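Local coordinates for thioesterase domain-containing protein (Pseudomonas aeruginosa, PDB 3F1T) that is of unknown function but belongs to the hotdog-fold thioesterases and may hydrolyse acyl-CoA thioesters such as 1,4-dihydroxy-2-naphthoyl-CoA, at residues R108-N112 against V113-R117; L37-Y41 against S42-I46. All blocks are in the same frame, centred on the assembly; numbering follows the deposited sequence.

Contact 1. Residues R108-N112 against V113-R117; sequences RVTPN and VIFTR
One face of the Phe115 ring carries the guanidinium of Arg108, whose NH1 sits over the ring centre, 3.5 Å above its plane. Arg108 CZ lies 4.9 Å from the ring centroid and 17° off the normal, a cation-pi contact. The two planes stand 77° apart, so the guanidinium meets the ring with an edge and does not stack on it. At the ring's own edge are the Arg108 O and, at 4.3 Å from Phe115 CE1, the CG2 methyl of Thr110. Arg108 is extended to CD and bends at chi3 (-62°), which folds the group back over the ring; its NH2 is hydrogen-bonded to O of Tyr90 of the third subunit. Both side chains rise from the same face of an antiparallel beta hairpin, strands 100-109 and 113-121 of the hotdog sheet. Arg108 and Phe115 form a hydrogen-bonded pair, with a nearly straight bond from Phe115 N to Arg108 O (2.8 Å) and a weak one back. On the other face Val109 CG1 touches Ile114 CG1 at 4.3 Å. The turn is closed by Val113 O, which accepts from both Thr110 N (2.8 Å) and Thr110 OG1 (3.2 Å). That hydroxyl lies between its own backbone N and carbonyl carbon, and a bound magnesium ion is about 3 Å from the nearest atom of the Thr110 side chain.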
ATOM      1  N   ARG B 108       2.268  -5.908 -15.675  1.00 23.43           N
ATOM      2  CA  ARG B 108       2.613  -4.776 -16.530  1.00 22.80           C
ATOM      3  C   ARG B 108       4.113  -4.541 -16.600  1.00 23.40           C
ATOM      4  O   ARG B 108       4.819  -4.607 -15.580  1.00 22.07           O
ATOM      5  CB  ARG B 108       1.921  -3.489 -16.069  1.00 21.81           C
ATOM      6  CG  ARG B 108       2.012  -2.373 -17.113  1.00 20.91           C
ATOM      7  CD  ARG B 108       1.602  -1.037 -16.552  1.00 26.57           C
ATOM      8  NE  ARG B 108       0.206  -1.046 -16.123  1.00 31.78           N
ATOM      9  CZ  ARG B 108      -0.173  -1.033 -14.853  1.00 26.36           C
ATOM     10  NH1 ARG B 108       0.743  -0.923 -13.897  1.00 26.63           N
ATOM     11  NH2 ARG B 108      -1.463  -1.026 -14.547  1.00 26.14           N
ATOM     12  N   VAL B 109       4.583  -4.269 -17.813  1.00 24.29           N
ATOM     13  CA  VAL B 109       5.987  -3.979 -18.087  1.00 22.58           C
ATOM     14  C   VAL B 109       6.083  -2.673 -18.852  1.00 22.03           C
ATOM     15  O   VAL B 109       5.501  -2.537 -19.918  1.00 19.10           O
ATOM     16  CB  VAL B 109       6.633  -5.084 -18.942  1.00 23.61           C
ATOM     17  CG1 VAL B 109       8.103  -4.775 -19.191  1.00 22.65           C
ATOM     18  CG2 VAL B 109       6.480  -6.444 -18.249  1.00 26.37           C
ATOM     19  N   THR B 110       6.738  -1.681 -18.256  1.00 22.00           N
ATOM     20  CA  THR B 110       7.138  -0.482 -18.983  1.00 22.43           C
ATOM     21  C   THR B 110       8.646  -0.529 -19.264  1.00 23.09           C
ATOM     22  O   THR B 110       9.310  -1.488 -18.885  1.00 23.37           O
ATOM     23  CB  THR B 110       6.757   0.795 -18.200  1.00 21.87           C
ATOM     24  OG1 THR B 110       7.653   0.976 -17.095  1.00 28.20           O
ATOM     25  CG2 THR B 110       5.333   0.693 -17.656  1.00 21.11           C
ATOM     26  N   PRO B 111       9.169   0.448 -20.023  1.00 23.01           N
ATOM     27  CA  PRO B 111      10.586   0.428 -20.337  1.00 23.99           C
ATOM     28  C   PRO B 111      11.524   0.308 -19.129  1.00 24.62           C
ATOM     29  O   PRO B 111      12.561  -0.355 -19.230  1.00 22.46           O
ATOM     30  CB  PRO B 111      10.786   1.748 -21.073  1.00 24.96           C
ATOM     31  CG  PRO B 111       9.502   1.940 -21.785  1.00 24.75           C
ATOM     32  CD  PRO B 111       8.444   1.435 -20.846  1.00 20.51           C
ATOM     33  N   ASN B 112      11.146   0.881 -17.986  1.00 24.78           N
ATOM     34  CA  ASN B 112      12.012   0.833 -16.800  1.00 24.75           C
ATOM     35  C   ASN B 112      11.387   0.279 -15.518  1.00 23.99           C
ATOM     36  O   ASN B 112      12.058   0.162 -14.495  1.00 23.77           O
ATOM     37  CB  ASN B 112      12.664   2.192 -16.541  1.00 24.42           C
ATOM     38  CG  ASN B 112      13.692   2.554 -17.603  1.00 33.04           C
ATOM     39  OD1 ASN B 112      14.755   1.934 -17.684  1.00 44.77           O
ATOM     40  ND2 ASN B 112      13.325   3.454 -18.507  1.00 35.39           N
ATOM     41  N   VAL B 113      10.125  -0.130 -15.584  1.00 23.17           N
ATOM     42  CA  VAL B 113       9.436  -0.616 -14.397  1.00 18.21           C
ATOM     43  C   VAL B 113       8.643  -1.872 -14.733  1.00 19.34           C
ATOM     44  O   VAL B 113       8.073  -1.984 -15.823  1.00 21.45           O
ATOM     45  CB  VAL B 113       8.474   0.448 -13.830  1.00 17.54           C
ATOM     46  CG1 VAL B 113       7.930   0.002 -12.479  1.00 19.64           C
ATOM     47  CG2 VAL B 113       9.157   1.800 -13.724  1.00 14.68           C
ATOM     48  N   ILE B 114       8.703  -2.859 -13.845  1.00 19.85           N
ATOM     49  CA  ILE B 114       7.847  -4.049 -13.937  1.00 18.78           C
ATOM     50  C   ILE B 114       6.963  -4.149 -12.717  1.00 17.80           C
ATOM     51  O   ILE B 114       7.389  -3.819 -11.616  1.00 15.77           O
ATOM     52  CB  ILE B 114       8.673  -5.338 -14.030  1.00 20.64           C
ATOM     53  CG1 ILE B 114       9.628  -5.244 -15.225  1.00 21.91           C
ATOM     54  CG2 ILE B 114       7.753  -6.552 -14.143  1.00 17.42           C
ATOM     55  CD1 ILE B 114      10.488  -6.461 -15.425  1.00 24.04           C
ATOM     56  N   PHE B 115       5.677  -4.362 -12.973  1.00 18.63           N
ATOM     57  CA  PHE B 115       4.659  -4.456 -11.935  1.00 17.09           C
ATOM     58  C   PHE B 115       4.182  -5.901 -11.838  1.00 19.88           C
ATOM     59  O   PHE B 115       3.900  -6.549 -12.846  1.00 15.81           O
ATOM     60  CB  PHE B 115       3.456  -3.572 -12.286  1.00 17.48           C
ATOM     61  CG  PHE B 115       3.768  -2.093 -12.319  1.00 17.29           C
ATOM     62  CD1 PHE B 115       4.310  -1.506 -13.456  1.00 17.97           C
ATOM     63  CD2 PHE B 115       3.525  -1.294 -11.209  1.00 20.33           C
ATOM     64  CE1 PHE B 115       4.581  -0.150 -13.493  1.00 15.32           C
ATOM     65  CE2 PHE B 115       3.787   0.071 -11.245  1.00 19.54           C
ATOM     66  CZ  PHE B 115       4.313   0.637 -12.399  1.00 17.79           C
ATOM     67  N   THR B 116       4.038  -6.386 -10.612  1.00 17.19           N
ATOM     68  CA  THR B 116       3.819  -7.793 -10.425  1.00 19.36           C
ATOM     69  C   THR B 116       2.877  -8.037  -9.247  1.00 18.54           C
ATOM     70  O   THR B 116       2.797  -7.232  -8.335  1.00 13.59           O
ATOM     71  CB  THR B 116       5.149  -8.554 -10.259  1.00 18.83           C
ATOM     72  OG1 THR B 116       4.908  -9.963 -10.394  1.00 29.66           O
ATOM     73  CG2 THR B 116       5.768  -8.279  -8.926  1.00 19.11           C
ATOM     74  N   ARG B 117       2.037  -9.051  -9.384  1.00 19.35           N
ATOM     75  CA  ARG B 117       1.082  -9.384  -8.360  1.00 21.68           C
ATOM     76  C   ARG B 117       1.232 -10.866  -8.037  1.00 22.41           C
ATOM     77  O   ARG B 117       1.406 -11.689  -8.939  1.00 22.97           O
ATOM     78  CB  ARG B 117      -0.323  -9.091  -8.878  1.00 22.65           C
ATOM     79  CG  ARG B 117      -1.403  -9.234  -7.834  1.00 30.31           C
ATOM     80  CD  ARG B 117      -2.733  -8.626  -8.306  1.00 35.98           C
ATOM     81  NE  ARG B 117      -3.732  -8.709  -7.244  1.00 36.43           N
ATOM     82  CZ  ARG B 117      -4.652  -9.671  -7.158  1.00 44.59           C
ATOM     83  NH1 ARG B 117      -4.868 -10.484  -8.195  1.00 30.06           N
ATOM     84  NH2 ARG B 117      -5.447  -9.732  -6.088  1.00 31.48           N
TER

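Contact 2. Residues L37-Y41 against S42-I46; sequences LRLPY and SQAII
Pro40 and Tyr41 meet Gln43 and Ala44 in a short 3-10 turn that follows strand 34-39 of the hotdog sheet and starts the loop leading to helix 56-70. Two successive backbone hydrogen bonds, each spanning three residues, make the turn. Gln43 N gives to Pro40 O (3.2 Å) and Ala44 N to Tyr41 O (3.1 Å). Both N-H groups point fairly straight at their acceptors, yet each donor stands well above the carbonyl plane, 41° out of it for Pro40 and 51° for Tyr41, so neither bond uses a lone-pair direction. Tyr41 and Ala44 each have a further partner elsewhere in the chain: Asp99 OD1 accepts from Tyr41 N, and Ala44 is hydrogen-bonded through its backbone to His55.

Apolar contacts flank this backbone. On the buried side Leu39 CD1 reaches the Ala44 methyl, CB, at 4.2 Å; Leu39 also packs on Leu23 and Leu25, and Ala44 on Ala58 of helix 56-70. Toward solvent, the Pro40 ring and the Gln43 chain cross at an angle, CG to CG at 4.0 Å. Past that contact the Gln43 chain bends, and its amide nitrogen NE2 is hydrogen-bonded to Val22 O.

The aromatic contact is made at an edge. With chi1 of 77°, Tyr41 CG lies between its own backbone N and carbonyl carbon, which brings it to 3.3 Å from the following peptide nitrogen, Ser42 N. Ile45 approaches in the ring plane: its terminal methyl CD1 lies 3.9 Å from Tyr41 CD1 and also 3.4 Å from Tyr41 O.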
ATOM      1  N   LEU B  37       7.766 -19.976  -5.586  1.00 17.44           N
ATOM      2  CA  LEU B  37       8.794 -20.314  -4.624  1.00 17.64           C
ATOM      3  C   LEU B  37       8.160 -21.043  -3.452  1.00 16.90           C
ATOM      4  O   LEU B  37       6.991 -20.826  -3.138  1.00 18.45           O
ATOM      5  CB  LEU B  37       9.483 -19.037  -4.115  1.00 17.42           C
ATOM      6  CG  LEU B  37      10.759 -18.585  -4.820  1.00 20.78           C
ATOM      7  CD1 LEU B  37      10.501 -18.349  -6.286  1.00 20.43           C
ATOM      8  CD2 LEU B  37      11.360 -17.350  -4.163  1.00 18.62           C
ATOM      9  N   ARG B  38       9.008 -21.680  -2.658  1.00 16.07           N
ATOM     10  CA  ARG B  38       8.590 -22.291  -1.428  1.00 16.46           C
ATOM     11  C   ARG B  38       9.496 -21.887  -0.253  1.00 17.23           C
ATOM     12  O   ARG B  38      10.715 -21.919  -0.360  1.00 18.75           O
ATOM     13  CB  ARG B  38       8.548 -23.812  -1.587  1.00 16.46           C
ATOM     14  CG  ARG B  38       8.110 -24.530  -0.336  1.00 18.32           C
ATOM     15  CD  ARG B  38       8.407 -26.004  -0.411  1.00 25.46           C
ATOM     16  NE  ARG B  38       9.837 -26.286  -0.337  1.00 25.47           N
ATOM     17  CZ  ARG B  38      10.332 -27.502  -0.126  1.00 23.87           C
ATOM     18  NH1 ARG B  38       9.516 -28.505   0.147  1.00 25.13           N
ATOM     19  NH2 ARG B  38      11.636 -27.710  -0.162  1.00 24.93           N
ATOM     20  N   LEU B  39       8.874 -21.587   0.884  1.00 18.53           N
ATOM     21  CA  LEU B  39       9.562 -21.460   2.160  1.00 17.22           C
ATOM     22  C   LEU B  39       9.244 -22.667   3.055  1.00 18.40           C
ATOM     23  O   LEU B  39       8.129 -22.798   3.545  1.00 17.77           O
ATOM     24  CB  LEU B  39       9.114 -20.164   2.831  1.00 17.06           C
ATOM     25  CG  LEU B  39       9.391 -19.933   4.319  1.00 20.06           C
ATOM     26  CD1 LEU B  39      10.876 -19.612   4.526  1.00 17.81           C
ATOM     27  CD2 LEU B  39       8.522 -18.779   4.815  1.00 15.67           C
ATOM     28  N   PRO B  40      10.247 -23.522   3.322  1.00 19.18           N
ATOM     29  CA  PRO B  40      10.066 -24.634   4.263  1.00 19.03           C
ATOM     30  C   PRO B  40       9.857 -24.134   5.697  1.00 20.36           C
ATOM     31  O   PRO B  40      10.635 -23.315   6.185  1.00 22.60           O
ATOM     32  CB  PRO B  40      11.386 -25.412   4.149  1.00 17.08           C
ATOM     33  CG  PRO B  40      12.375 -24.418   3.700  1.00 19.28           C
ATOM     34  CD  PRO B  40      11.639 -23.417   2.844  1.00 19.21           C
ATOM     35  N   TYR B  41       8.799 -24.587   6.356  1.00 22.28           N
ATOM     36  CA  TYR B  41       8.398 -23.977   7.625  1.00 24.88           C
ATOM     37  C   TYR B  41       9.439 -24.091   8.745  1.00 26.93           C
ATOM     38  O   TYR B  41       9.584 -23.175   9.552  1.00 26.87           O
ATOM     39  CB  TYR B  41       7.018 -24.472   8.084  1.00 24.67           C
ATOM     40  CG  TYR B  41       6.998 -25.857   8.687  1.00 24.74           C
ATOM     41  CD1 TYR B  41       7.307 -26.054  10.034  1.00 25.24           C
ATOM     42  CD2 TYR B  41       6.537 -26.945   7.953  1.00 19.55           C
ATOM     43  CE1 TYR B  41       7.198 -27.304  10.618  1.00 25.61           C
ATOM     44  CE2 TYR B  41       6.451 -28.201   8.520  1.00 21.86           C
ATOM     45  CZ  TYR B  41       6.765 -28.373   9.858  1.00 26.69           C
ATOM     46  OH  TYR B  41       6.665 -29.619  10.438  1.00 30.26           O
ATOM     47  N   SER B  42      10.201 -25.183   8.758  1.00 27.54           N
ATOM     48  CA  SER B  42      11.171 -25.418   9.822  1.00 31.35           C
ATOM     49  C   SER B  42      12.210 -24.307   9.904  1.00 32.62           C
ATOM     50  O   SER B  42      12.797 -24.074  10.953  1.00 31.67           O
ATOM     51  CB  SER B  42      11.874 -26.761   9.625  1.00 31.48           C
ATOM     52  OG  SER B  42      12.362 -26.880   8.298  1.00 36.26           O
ATOM     53  N   GLN B  43      12.371 -23.564   8.818  1.00 34.97           N
ATOM     54  CA  GLN B  43      13.465 -22.598   8.710  1.00 36.09           C
ATOM     55  C   GLN B  43      13.074 -21.183   9.154  1.00 36.34           C
ATOM     56  O   GLN B  43      13.923 -20.294   9.237  1.00 35.04           O
ATOM     57  CB  GLN B  43      14.026 -22.601   7.284  1.00 35.07           C
ATOM     58  CG  GLN B  43      14.687 -23.934   6.912  1.00 36.56           C
ATOM     59  CD  GLN B  43      15.908 -24.233   7.767  1.00 41.73           C
ATOM     60  OE1 GLN B  43      15.839 -25.002   8.733  1.00 46.33           O
ATOM     61  NE2 GLN B  43      17.026 -23.592   7.441  1.00 49.07           N
ATOM     62  N   ALA B  44      11.819 -21.022   9.577  1.00 36.16           N
ATOM     63  CA  ALA B  44      11.260 -19.698   9.840  1.00 36.23           C
ATOM     64  C   ALA B  44      10.425 -19.646  11.116  1.00 36.82           C
ATOM     65  O   ALA B  44       9.575 -18.773  11.256  1.00 36.22           O
ATOM     66  CB  ALA B  44      10.440 -19.241   8.668  1.00 34.47           C
ATOM     67  N   ILE B  45      10.585 -20.642  11.987  1.00 39.33           N
ATOM     68  CA  ILE B  45       9.784 -20.722  13.215  1.00 41.40           C
ATOM     69  C   ILE B  45      10.107 -19.553  14.129  1.00 43.66           C
ATOM     70  O   ILE B  45      11.271 -19.189  14.300  1.00 43.79           O
ATOM     71  CB  ILE B  45      10.053 -22.019  14.012  1.00 40.48           C
ATOM     72  CG1 ILE B  45       9.760 -23.258  13.165  1.00 39.35           C
ATOM     73  CG2 ILE B  45       9.217 -22.035  15.279  1.00 37.56           C
ATOM     74  CD1 ILE B  45       8.341 -23.324  12.671  1.00 43.25           C
ATOM     75  N   ILE B  46       9.068 -19.003  14.760  1.00 47.29           N
ATOM     76  CA  ILE B  46       9.260 -17.990  15.786  1.00 50.01           C
ATOM     77  C   ILE B  46       8.633 -18.457  17.101  1.00 52.47           C
ATOM     78  O   ILE B  46       7.550 -19.059  17.090  1.00 52.68           O
ATOM     79  CB  ILE B  46       8.676 -16.625  15.340  1.00 49.99           C
ATOM     80  CG1 ILE B  46       9.156 -15.490  16.255  1.00 51.31           C
ATOM     81  CG2 ILE B  46       7.148 -16.682  15.260  1.00 50.92           C
ATOM     82  CD1 ILE B  46       8.268 -14.236  16.140  1.00 53.42           C
TER

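Both contacts are local and partly buried, and both reach the same antiparallel sheet, in which strands 34-39 and 100-109 are neighbours. They lie on opposite sides of the chain's centre, with centres 29 Å apart and nearest atoms about 11 Å apart, so they do not touch. Contact 1 joins two strands directly through a hairpin; contact 2 is a strand end running into a 3-10 turn and has no strand pairing between its own two segments. Their chemistry differs accordingly: in contact 1 a charged group lies over an aromatic face where other subunits pack, whereas contact 2 combines backbone turn bonds with aliphatic contacts, its Leu39 and Ala44 buried and Ser42 and Gln43 exposed.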